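Particle-associated glycoside hydrolase (PDB 6C72) serves as the tailspike of an Acinetobacter baumannii phage, degrading the capsular polysaccharide of its host during virus entry. Local coordinates at residues Y55-N61 and T78-Q84; Q94-R98 and Q109-L113; A141-V147 and V196-S202. All coordinates share one frame. Numbering follows the deposited sequence.

In the fold
The three contacts follow one another along the chain and illustrate how chemistry changes with place in an elongated tailspike. Interactions 1 and 2 are partly buried, interaction 3 buried. Interaction 1 joins antiparallel strands of the small N-terminal sheet, with aromatic residues on one face. Interaction 2, the smallest, ties a loop to the helix near the start of the parallel beta-helix; a glutamine carboxamide replaces strand pairing. Interaction 3 joins successive coils of the beta-helix by parallel pairing and a polar turn, and lies beside a second subunit. No two hold the same segments, but helix 110-122, which begins in interaction 2, also packs against interaction 3.

Interaction 1. Residues Y55-N61 and T78-Q84; sequences YLWDANN and TGAWLLQ
Two extended segments meet as antiparallel strands, 55-58 against 80-83, with axes 4.1 Å apart at closest approach and N-to-C directions at 143°.

Backbone hydrogen bonds set the register. Leu56 N gives 2.8 Å to Leu82 O and Leu82 N 2.7 Å to Leu56 O; Asp58 N gives 2.8 Å to Ala80 O and Ala80 N 2.9 Å to Asp58 O. Tyr55-Leu83 and Trp57-Trp81 are the non-hydrogen-bonded pairs, with CA atoms 4.5 and 4.6 Å apart. Beyond the strand, Gly79 N reaches Asn61 O and Thr78 OG1 donates to Ala59 O, both at 3.0 Å. CA-H...O contacts fill in, the shortest from Tyr55 CA to Leu82 O at 3.0 Å.

Aromatic packing dominates the face carrying Tyr55, Trp57, Trp81 and Leu83. The six-membered ring of Trp57 (chi1 t) and the five-membered ring of Trp81 (chi1 m) meet obliquely, centroids 4.8 Å apart and planes at 52°, with Trp57 CE3 3.4 Å from Trp81 CE2; Trp57 CB forms a CH-pi contact 3.9 Å from the centroid of the six-membered ring of Trp81. Tyr55 CE2 lies 3.8 Å from Leu83 CD1. Trp81 NE1 is hydrogen-bonded to Val30 O, and helix 24-27 covers Tyr55 and Trp81. Gly79, at phi/psi 121/137, leaves room for the Trp57 ring, since a CB there would fall 2.6 Å from Trp57 CH2.

On the face of Leu56, Asp58, Ala80 and Leu82, Asp58 CB meets Leu82 CD1 in van der Waals contact at 3.9 Å. These are neighbouring strands of the mixed five-stranded sheet in the small N-terminal domain preceding the beta-helix.

Interaction 2. Residues Q94-R98 and Q109-L113; sequences QAGLR and QTTIL
Side-chain conformation shapes much of this contact, and Gln109 is its clearest case. At the N-cap position, with phi/psi -118/26, it points its CA-to-CB bond toward segment 94-98 and extends through chi1 m and chi2 t, with chi3 at 74°. The carboxamide thereby faces the backbone of a single residue: Gln109 OE1 accepts from Arg98 N at 2.8 Å with a nearly straight angle of 177°, while Gln109 NE2 makes a weak hydrogen bond to Arg98 O at 3.3 Å. The carboxamide thus meets both the backbone N and O of Arg98, firmly at N and weakly at O. The end of the Arg98 side chain leads away.

Helix 110-113, the first turn of helix 110-122, is fastened by Leu113 N to Gln109 O at 3.2 Å. This helix follows strand 89-91 and precedes strand 126-129, two parallel neighbours at the start of the beta-helix; it probably caps the open N-terminal end of the coil, as helices do in many right-handed beta-helix proteins.

One turn along, Ile112 (chi1 m, chi2 t) aims toward the loop. Its CG2 atom touches Ala95 CB at 3.8 Å and Leu97 CB at 3.9 Å, and Ala95 and Ile112 have CA atoms 6.3 Å apart. Leu97 takes chi1 t with chi2 between wells at 122°, bringing Leu97 CG within 3.8 Å of Gln109 NE2; it also packs on Ile135 and Pro131.

Between Ala95 and Leu97, Gly96 turns the chain at phi/psi 101/1, where a CB would be jammed against the carbonyl oxygen of Ala95; Gly96 O lies 4.0 Å from Ile112 CD1.

Interaction 3. Residues A141-V147 and V196-S202; sequences AKSNVEV and VTGAGVS
The shortest direct hydrogen bond between the two segments runs from Ser202 OG (chi1 p) to Glu146 OE2, 2.6 Å, made with Glu146 extended, chi1 and chi2 both t. At the other end Thr197 N donates to Ser143 OG at 3.0 Å, and Asn144 N to Thr197 O at 2.9 Å. Water 1 bridges Ser143 OG (2.9 Å) and Thr197 OG1 (2.8 Å), while water 2 accepts from Asn144 ND2 at 2.7 Å and also bonds to Thr197 OG1 at 2.5 Å.

Parallel strand pairing takes over where the turn ends. Gly200 N bonds to Val145 O at 3.2 Å, Val147 N to Gly200 O at 3.0 Å and Ser202 N to Val147 O at 3.0 Å, so Glu146 pairs with Gly200 and Val147 with Val201; the axes of strands 145-147 and 200-202 approach to 4.4 Å, at 27°. Such in-register parallel stacking marks successive coils of a parallel beta-helix.

A type II turn from Lys142 to Val145, closed by Val145 N to Lys142 O at 3.2 Å, places Asn144 at phi/psi 62/28; Gly198, at 71/19, has a similar positive-phi backbone, the CA atoms of Asn144 and Gly198 being 4.5 Å apart. A CB on Gly198 would clash with Asn144 ND2.

The apolar contacts are buried: Ala141 CB is 4.0 Å from Ala199 CB and 4.3 Å from Val196 CG1. Val147 and Val201 pack on Tyr190 and Trp181 of strands 188-192 and 179-182. Helix 110-122 covers Val145 and takes Lys142 in a salt bridge with Asp118, Phe154 of the second subunit abuts Ser143, and strands 126-129 and 230-232 continue the sheet beyond strands 145-148 and 200-202 respectively.

Interaction 1. Residues Y55-N61 and T78-Q84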
loop_
_atom_site.group_PDB
_atom_site.type_symbol
_atom_site.label_atom_id
_atom_site.label_comp_id
_atom_site.label_asym_id
_atom_site.label_seq_id
_atom_site.Cartn_x
_atom_site.Cartn_y
_atom_site.Cartn_z
ATOM N N TYR A 55 -27.972 -34.405 -22.477
ATOM C CA TYR A 55 -29.282 -33.826 -22.718
ATOM C C TYR A 55 -30.348 -34.576 -21.934
ATOM O O TYR A 55 -30.181 -35.746 -21.578
ATOM C CB TYR A 55 -29.622 -33.848 -24.212
ATOM C CG TYR A 55 -28.622 -33.109 -25.074
ATOM C CD1 TYR A 55 -27.433 -33.714 -25.476
ATOM C CD2 TYR A 55 -28.873 -31.807 -25.502
ATOM C CE1 TYR A 55 -26.515 -33.039 -26.263
ATOM C CE2 TYR A 55 -27.968 -31.128 -26.300
ATOM C CZ TYR A 55 -26.791 -31.752 -26.673
ATOM O OH TYR A 55 -25.893 -31.083 -27.460
ATOM N N LEU A 56 -31.449 -33.877 -21.660
ATOM C CA LEU A 56 -32.623 -34.457 -21.022
ATOM C C LEU A 56 -33.826 -34.307 -21.948
ATOM O O LEU A 56 -34.065 -33.234 -22.512
ATOM C CB LEU A 56 -32.916 -33.791 -19.671
ATOM C CG LEU A 56 -31.913 -34.011 -18.536
ATOM C CD1 LEU A 56 -32.428 -33.401 -17.232
ATOM C CD2 LEU A 56 -31.616 -35.487 -18.361
ATOM N N TRP A 57 -34.590 -35.382 -22.089
ATOM C CA TRP A 57 -35.696 -35.406 -23.036
ATOM C C TRP A 57 -36.913 -34.690 -22.462
ATOM O O TRP A 57 -37.325 -34.960 -21.332
ATOM C CB TRP A 57 -36.040 -36.854 -23.389
ATOM C CG TRP A 57 -37.241 -37.019 -24.260
ATOM C CD1 TRP A 57 -38.429 -37.592 -23.910
ATOM C CD2 TRP A 57 -37.377 -36.612 -25.627
ATOM N NE1 TRP A 57 -39.294 -37.567 -24.975
ATOM C CE2 TRP A 57 -38.676 -36.967 -26.042
ATOM C CE3 TRP A 57 -36.527 -35.980 -26.539
ATOM C CZ2 TRP A 57 -39.148 -36.714 -27.335
ATOM C CZ3 TRP A 57 -36.993 -35.728 -27.817
ATOM C CH2 TRP A 57 -38.293 -36.094 -28.206
ATOM N N ASP A 58 -37.472 -33.760 -23.232
ATOM C CA ASP A 58 -38.734 -33.108 -22.899
ATOM C C ASP A 58 -39.691 -33.398 -24.047
ATOM O O ASP A 58 -39.524 -32.865 -25.150
ATOM C CB ASP A 58 -38.555 -31.602 -22.675
ATOM C CG ASP A 58 -39.791 -30.940 -22.051
ATOM O OD1 ASP A 58 -40.765 -31.650 -21.713
ATOM O OD2 ASP A 58 -39.784 -29.701 -21.883
ATOM N N ALA A 59 -40.682 -34.255 -23.788
ATOM C CA ALA A 59 -41.587 -34.690 -24.849
ATOM C C ALA A 59 -42.491 -33.565 -25.345
ATOM O O ALA A 59 -42.868 -33.549 -26.524
ATOM C CB ALA A 59 -42.432 -35.865 -24.355
ATOM N N ASN A 60 -42.826 -32.608 -24.486
ATOM C CA ASN A 60 -43.770 -31.563 -24.848
ATOM C C ASN A 60 -43.115 -30.322 -25.432
ATOM O O ASN A 60 -43.837 -29.426 -25.880
ATOM C CB ASN A 60 -44.597 -31.163 -23.628
ATOM C CG ASN A 60 -45.130 -32.359 -22.878
ATOM O OD1 ASN A 60 -45.716 -33.273 -23.470
ATOM N ND2 ASN A 60 -44.923 -32.369 -21.565
ATOM N N ASN A 61 -41.784 -30.246 -25.446
ATOM C CA ASN A 61 -41.109 -28.995 -25.771
ATOM C C ASN A 61 -41.403 -28.558 -27.200
ATOM O O ASN A 61 -41.224 -29.326 -28.152
ATOM C CB ASN A 61 -39.605 -29.147 -25.584
ATOM C CG ASN A 61 -38.880 -27.825 -25.638
ATOM O OD1 ASN A 61 -38.658 -27.271 -26.713
ATOM N ND2 ASN A 61 -38.468 -27.331 -24.481
ATOM N N THR A 78 -43.492 -32.485 -31.733
ATOM C CA THR A 78 -43.000 -31.885 -30.496
ATOM C C THR A 78 -41.913 -32.766 -29.896
ATOM O O THR A 78 -41.806 -33.958 -30.203
ATOM C CB THR A 78 -44.088 -31.675 -29.430
ATOM O OG1 THR A 78 -44.552 -32.945 -28.956
ATOM C CG2 THR A 78 -45.258 -30.872 -29.988
ATOM N N GLY A 79 -41.147 -32.176 -28.980
ATOM C CA GLY A 79 -40.087 -32.911 -28.323
ATOM C C GLY A 79 -38.723 -32.287 -28.524
ATOM O O GLY A 79 -38.403 -31.817 -29.620
ATOM N N ALA A 80 -37.924 -32.233 -27.459
ATOM C CA ALA A 80 -36.583 -31.687 -27.574
ATOM C C ALA A 80 -35.673 -32.333 -26.547
ATOM O O ALA A 80 -36.111 -32.763 -25.476
ATOM C CB ALA A 80 -36.560 -30.165 -27.392
ATOM N N TRP A 81 -34.402 -32.421 -26.903
ATOM C CA TRP A 81 -33.365 -32.764 -25.949
ATOM C C TRP A 81 -32.805 -31.474 -25.378
ATOM O O TRP A 81 -32.369 -30.592 -26.128
ATOM C CB TRP A 81 -32.259 -33.584 -26.607
ATOM C CG TRP A 81 -32.737 -34.901 -27.119
ATOM C CD1 TRP A 81 -33.136 -35.190 -28.389
ATOM C CD2 TRP A 81 -32.881 -36.113 -26.362
ATOM N NE1 TRP A 81 -33.512 -36.509 -28.474
ATOM C CE2 TRP A 81 -33.368 -37.096 -27.243
ATOM C CE3 TRP A 81 -32.648 -36.459 -25.025
ATOM C CZ2 TRP A 81 -33.621 -38.407 -26.833
ATOM C CZ3 TRP A 81 -32.903 -37.765 -24.619
ATOM C CH2 TRP A 81 -33.378 -38.719 -25.519
ATOM N N LEU A 82 -32.822 -31.369 -24.056
ATOM C CA LEU A 82 -32.440 -30.148 -23.362
ATOM C C LEU A 82 -31.032 -30.285 -22.798
ATOM O O LEU A 82 -30.733 -31.233 -22.057
ATOM C CB LEU A 82 -33.430 -29.819 -22.250
ATOM C CG LEU A 82 -34.876 -29.656 -22.715
ATOM C CD1 LEU A 82 -35.736 -29.145 -21.580
ATOM C CD2 LEU A 82 -34.962 -28.746 -23.943
ATOM N N LEU A 83 -30.179 -29.332 -23.157
ATOM C CA LEU A 83 -28.788 -29.336 -22.736
ATOM C C LEU A 83 -28.675 -29.251 -21.217
ATOM O O LEU A 83 -29.376 -28.466 -20.571
ATOM C CB LEU A 83 -28.081 -28.139 -23.371
ATOM C CG LEU A 83 -26.592 -28.014 -23.074
ATOM C CD1 LEU A 83 -25.868 -29.165 -23.777
ATOM C CD2 LEU A 83 -26.054 -26.646 -23.473
ATOM N N GLN A 84 -27.760 -30.043 -20.645
ATOM C CA GLN A 84 -27.443 -29.991 -19.220
ATOM C C GLN A 84 -26.024 -29.473 -19.067
ATOM O O GLN A 84 -25.064 -30.166 -19.418
ATOM C CB GLN A 84 -27.585 -31.351 -18.542
ATOM C CG GLN A 84 -28.967 -31.972 -18.639
ATOM C CD GLN A 84 -30.075 -31.102 -18.039
ATOM O OE1 GLN A 84 -31.075 -30.820 -18.703
ATOM N NE2 GLN A 84 -29.910 -30.694 -16.777
#

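Interaction 2. Residues Q94-R98 and Q109-L113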
loop_
_atom_site.group_PDB
_atom_site.type_symbol
_atom_site.label_atom_id
_atom_site.label_comp_id
_atom_site.label_asym_id
_atom_site.label_seq_id
_atom_site.Cartn_x
_atom_site.Cartn_y
_atom_site.Cartn_z
ATOM N N GLN A 94 -20.189 -26.966 -27.700
ATOM C CA GLN A 94 -21.482 -27.602 -27.476
ATOM C C GLN A 94 -22.648 -26.774 -28.012
ATOM O O GLN A 94 -23.803 -27.206 -27.886
ATOM C CB GLN A 94 -21.668 -27.895 -25.981
ATOM C CG GLN A 94 -20.617 -28.871 -25.433
ATOM C CD GLN A 94 -20.634 -28.996 -23.915
ATOM O OE1 GLN A 94 -20.752 -28.001 -23.196
ATOM N NE2 GLN A 94 -20.510 -30.218 -23.423
ATOM N N ALA A 95 -22.378 -25.600 -28.590
ATOM C CA ALA A 95 -23.360 -24.852 -29.367
ATOM C C ALA A 95 -23.050 -24.876 -30.854
ATOM O O ALA A 95 -23.690 -24.156 -31.625
ATOM C CB ALA A 95 -23.443 -23.405 -28.887
ATOM N N GLY A 96 -22.077 -25.673 -31.274
ATOM C CA GLY A 96 -21.740 -25.796 -32.671
ATOM C C GLY A 96 -20.519 -25.022 -33.108
ATOM O O GLY A 96 -20.182 -25.064 -34.292
ATOM N N LEU A 97 -19.845 -24.320 -32.202
ATOM C CA LEU A 97 -18.661 -23.566 -32.595
ATOM C C LEU A 97 -17.592 -24.509 -33.151
ATOM O O LEU A 97 -17.326 -25.570 -32.581
ATOM C CB LEU A 97 -18.126 -22.783 -31.400
ATOM C CG LEU A 97 -17.028 -21.774 -31.725
ATOM C CD1 LEU A 97 -17.478 -20.386 -31.289
ATOM C CD2 LEU A 97 -15.743 -22.161 -31.040
ATOM N N ARG A 98 -16.999 -24.140 -34.285
ATOM C CA ARG A 98 -16.010 -24.997 -34.920
ATOM C C ARG A 98 -14.642 -24.767 -34.289
ATOM O O ARG A 98 -14.154 -23.635 -34.251
ATOM C CB ARG A 98 -15.956 -24.739 -36.429
ATOM C CG ARG A 98 -17.112 -25.344 -37.245
ATOM C CD ARG A 98 -17.017 -24.984 -38.746
ATOM N NE ARG A 98 -15.835 -25.568 -39.393
ATOM C CZ ARG A 98 -15.525 -25.435 -40.686
ATOM N NH1 ARG A 98 -16.313 -24.730 -41.499
ATOM N NH2 ARG A 98 -14.429 -26.023 -41.170
ATOM N N GLN A 109 -18.555 -16.712 -36.440
ATOM C CA GLN A 109 -19.245 -17.532 -35.453
ATOM C C GLN A 109 -19.820 -16.653 -34.346
ATOM O O GLN A 109 -20.008 -17.108 -33.213
ATOM C CB GLN A 109 -18.318 -18.605 -34.878
ATOM C CG GLN A 109 -17.478 -19.334 -35.946
ATOM C CD GLN A 109 -16.994 -20.728 -35.514
ATOM O OE1 GLN A 109 -17.772 -21.689 -35.464
ATOM N NE2 GLN A 109 -15.725 -20.819 -35.148
ATOM N N THR A 110 -20.090 -15.384 -34.672
ATOM C CA THR A 110 -20.566 -14.425 -33.679
ATOM C C THR A 110 -21.864 -14.893 -33.026
ATOM O O THR A 110 -21.994 -14.884 -31.796
ATOM C CB THR A 110 -20.746 -13.056 -34.342
ATOM O OG1 THR A 110 -19.460 -12.546 -34.724
ATOM C CG2 THR A 110 -21.436 -12.063 -33.399
ATOM N N THR A 111 -22.821 -15.333 -33.835
ATOM C CA THR A 111 -24.115 -15.725 -33.292
ATOM C C THR A 111 -23.984 -16.884 -32.310
ATOM O O THR A 111 -24.627 -16.884 -31.252
ATOM C CB THR A 111 -25.060 -16.082 -34.441
ATOM O OG1 THR A 111 -25.256 -14.926 -35.266
ATOM C CG2 THR A 111 -26.406 -16.553 -33.913
ATOM N N ILE A 112 -23.118 -17.853 -32.617
ATOM C CA ILE A 112 -22.978 -19.024 -31.755
ATOM C C ILE A 112 -22.390 -18.631 -30.409
ATOM O O ILE A 112 -22.909 -19.029 -29.357
ATOM C CB ILE A 112 -22.128 -20.106 -32.443
ATOM C CG1 ILE A 112 -22.902 -20.723 -33.615
ATOM C CG2 ILE A 112 -21.676 -21.163 -31.436
ATOM C CD1 ILE A 112 -22.038 -21.580 -34.491
ATOM N N LEU A 113 -21.302 -17.846 -30.418
ATOM C CA LEU A 113 -20.651 -17.476 -29.161
ATOM C C LEU A 113 -21.572 -16.623 -28.304
ATOM O O LEU A 113 -21.646 -16.809 -27.085
ATOM C CB LEU A 113 -19.335 -16.736 -29.421
ATOM C CG LEU A 113 -18.551 -16.276 -28.183
ATOM C CD1 LEU A 113 -18.300 -17.435 -27.232
ATOM C CD2 LEU A 113 -17.227 -15.599 -28.560
#

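Interaction 3. Residues A141-V147 and V196-S202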
loop_
_atom_site.group_PDB
_atom_site.type_symbol
_atom_site.label_atom_id
_atom_site.label_comp_id
_atom_site.label_asym_id
_atom_site.label_seq_id
_atom_site.Cartn_x
_atom_site.Cartn_y
_atom_site.Cartn_z
ATOM N N ALA A 141 -20.394 -9.103 -23.477
ATOM C CA ALA A 141 -20.307 -9.707 -22.155
ATOM C C ALA A 141 -21.641 -9.581 -21.419
ATOM O O ALA A 141 -22.410 -8.628 -21.617
ATOM C CB ALA A 141 -19.189 -9.055 -21.337
ATOM N N LYS A 142 -21.921 -10.566 -20.573
ATOM C CA LYS A 142 -23.105 -10.571 -19.734
ATOM C C LYS A 142 -22.674 -10.844 -18.298
ATOM O O LYS A 142 -21.632 -11.451 -18.053
ATOM C CB LYS A 142 -24.118 -11.616 -20.225
ATOM C CG LYS A 142 -24.587 -11.394 -21.666
ATOM C CD LYS A 142 -25.123 -9.976 -21.859
ATOM C CE LYS A 142 -25.228 -9.574 -23.331
ATOM N NZ LYS A 142 -26.411 -10.195 -24.008
ATOM N N SER A 143 -23.500 -10.431 -17.344
ATOM C CA SER A 143 -23.060 -10.397 -15.952
ATOM C C SER A 143 -22.678 -11.786 -15.438
ATOM O O SER A 143 -23.340 -12.789 -15.726
ATOM C CB SER A 143 -24.136 -9.775 -15.063
ATOM O OG SER A 143 -24.300 -8.401 -15.374
ATOM N N ASN A 144 -21.563 -11.835 -14.701
ATOM C CA ASN A 144 -21.110 -13.040 -14.019
ATOM C C ASN A 144 -20.809 -14.177 -15.000
ATOM O O ASN A 144 -20.936 -15.356 -14.664
ATOM C CB ASN A 144 -22.120 -13.475 -12.952
ATOM C CG ASN A 144 -22.428 -12.362 -11.956
ATOM O OD1 ASN A 144 -23.592 -11.998 -11.744
ATOM N ND2 ASN A 144 -21.389 -11.806 -11.349
ATOM N N VAL A 145 -20.432 -13.833 -16.227
ATOM C CA VAL A 145 -19.973 -14.803 -17.213
ATOM C C VAL A 145 -18.543 -14.457 -17.595
ATOM O O VAL A 145 -18.238 -13.289 -17.868
ATOM C CB VAL A 145 -20.874 -14.831 -18.459
ATOM C CG1 VAL A 145 -20.243 -15.709 -19.548
ATOM C CG2 VAL A 145 -22.281 -15.314 -18.085
ATOM N N GLU A 146 -17.676 -15.466 -17.614
ATOM C CA GLU A 146 -16.290 -15.329 -18.034
ATOM C C GLU A 146 -16.060 -16.164 -19.289
ATOM O O GLU A 146 -16.465 -17.329 -19.345
ATOM C CB GLU A 146 -15.337 -15.781 -16.920
ATOM C CG GLU A 146 -13.872 -15.900 -17.344
ATOM C CD GLU A 146 -13.002 -16.550 -16.277
ATOM O OE1 GLU A 146 -13.487 -16.778 -15.143
ATOM O OE2 GLU A 146 -11.826 -16.847 -16.573
ATOM N N VAL A 147 -15.398 -15.576 -20.281
ATOM C CA VAL A 147 -14.992 -16.278 -21.494
ATOM C C VAL A 147 -13.558 -16.738 -21.285
ATOM O O VAL A 147 -12.695 -15.934 -20.912
ATOM C CB VAL A 147 -15.121 -15.384 -22.737
ATOM C CG1 VAL A 147 -14.545 -16.072 -23.956
ATOM C CG2 VAL A 147 -16.578 -15.012 -22.982
ATOM N N VAL A 196 -23.270 -4.339 -16.847
ATOM C CA VAL A 196 -22.793 -5.718 -16.841
ATOM C C VAL A 196 -21.680 -5.831 -15.804
ATOM O O VAL A 196 -20.668 -5.124 -15.882
ATOM C CB VAL A 196 -22.321 -6.159 -18.237
ATOM C CG1 VAL A 196 -21.551 -7.464 -18.144
ATOM C CG2 VAL A 196 -23.535 -6.312 -19.180
ATOM N N THR A 197 -21.883 -6.695 -14.812
ATOM C CA THR A 197 -21.035 -6.781 -13.638
ATOM C C THR A 197 -20.439 -8.172 -13.503
ATOM O O THR A 197 -21.111 -9.172 -13.771
ATOM C CB THR A 197 -21.834 -6.481 -12.374
ATOM O OG1 THR A 197 -22.951 -7.379 -12.299
ATOM C CG2 THR A 197 -22.330 -5.039 -12.378
ATOM N N GLY A 198 -19.193 -8.234 -13.031
ATOM C CA GLY A 198 -18.592 -9.513 -12.714
ATOM C C GLY A 198 -18.257 -10.375 -13.907
ATOM O O GLY A 198 -18.129 -11.587 -13.762
ATOM N N ALA A 199 -18.176 -9.785 -15.092
ATOM C CA ALA A 199 -17.746 -10.497 -16.276
ATOM C C ALA A 199 -16.227 -10.610 -16.290
ATOM O O ALA A 199 -15.523 -9.919 -15.552
ATOM C CB ALA A 199 -18.233 -9.786 -17.533
ATOM N N GLY A 200 -15.721 -11.471 -17.175
ATOM C CA GLY A 200 -14.290 -11.654 -17.280
ATOM C C GLY A 200 -13.876 -12.363 -18.553
ATOM O O GLY A 200 -14.701 -12.820 -19.346
ATOM N N VAL A 201 -12.559 -12.452 -18.725
ATOM C CA VAL A 201 -11.933 -13.165 -19.828
ATOM C C VAL A 201 -10.589 -13.669 -19.335
ATOM O O VAL A 201 -9.940 -13.023 -18.509
ATOM C CB VAL A 201 -11.763 -12.269 -21.082
ATOM C CG1 VAL A 201 -10.876 -11.064 -20.771
ATOM C CG2 VAL A 201 -11.183 -13.088 -22.259
ATOM N N SER A 202 -10.179 -14.840 -19.827
ATOM C CA SER A 202 -8.886 -15.370 -19.410
ATOM C C SER A 202 -8.368 -16.407 -20.392
ATOM O O SER A 202 -9.115 -16.969 -21.205
ATOM C CB SER A 202 -8.939 -15.973 -18.006
ATOM O OG SER A 202 -9.647 -17.178 -17.997
HETATM O O HOH W 1 -25.240 -6.341 -13.521
HETATM O O HOH W 2 -22.431 -9.335 -10.758
#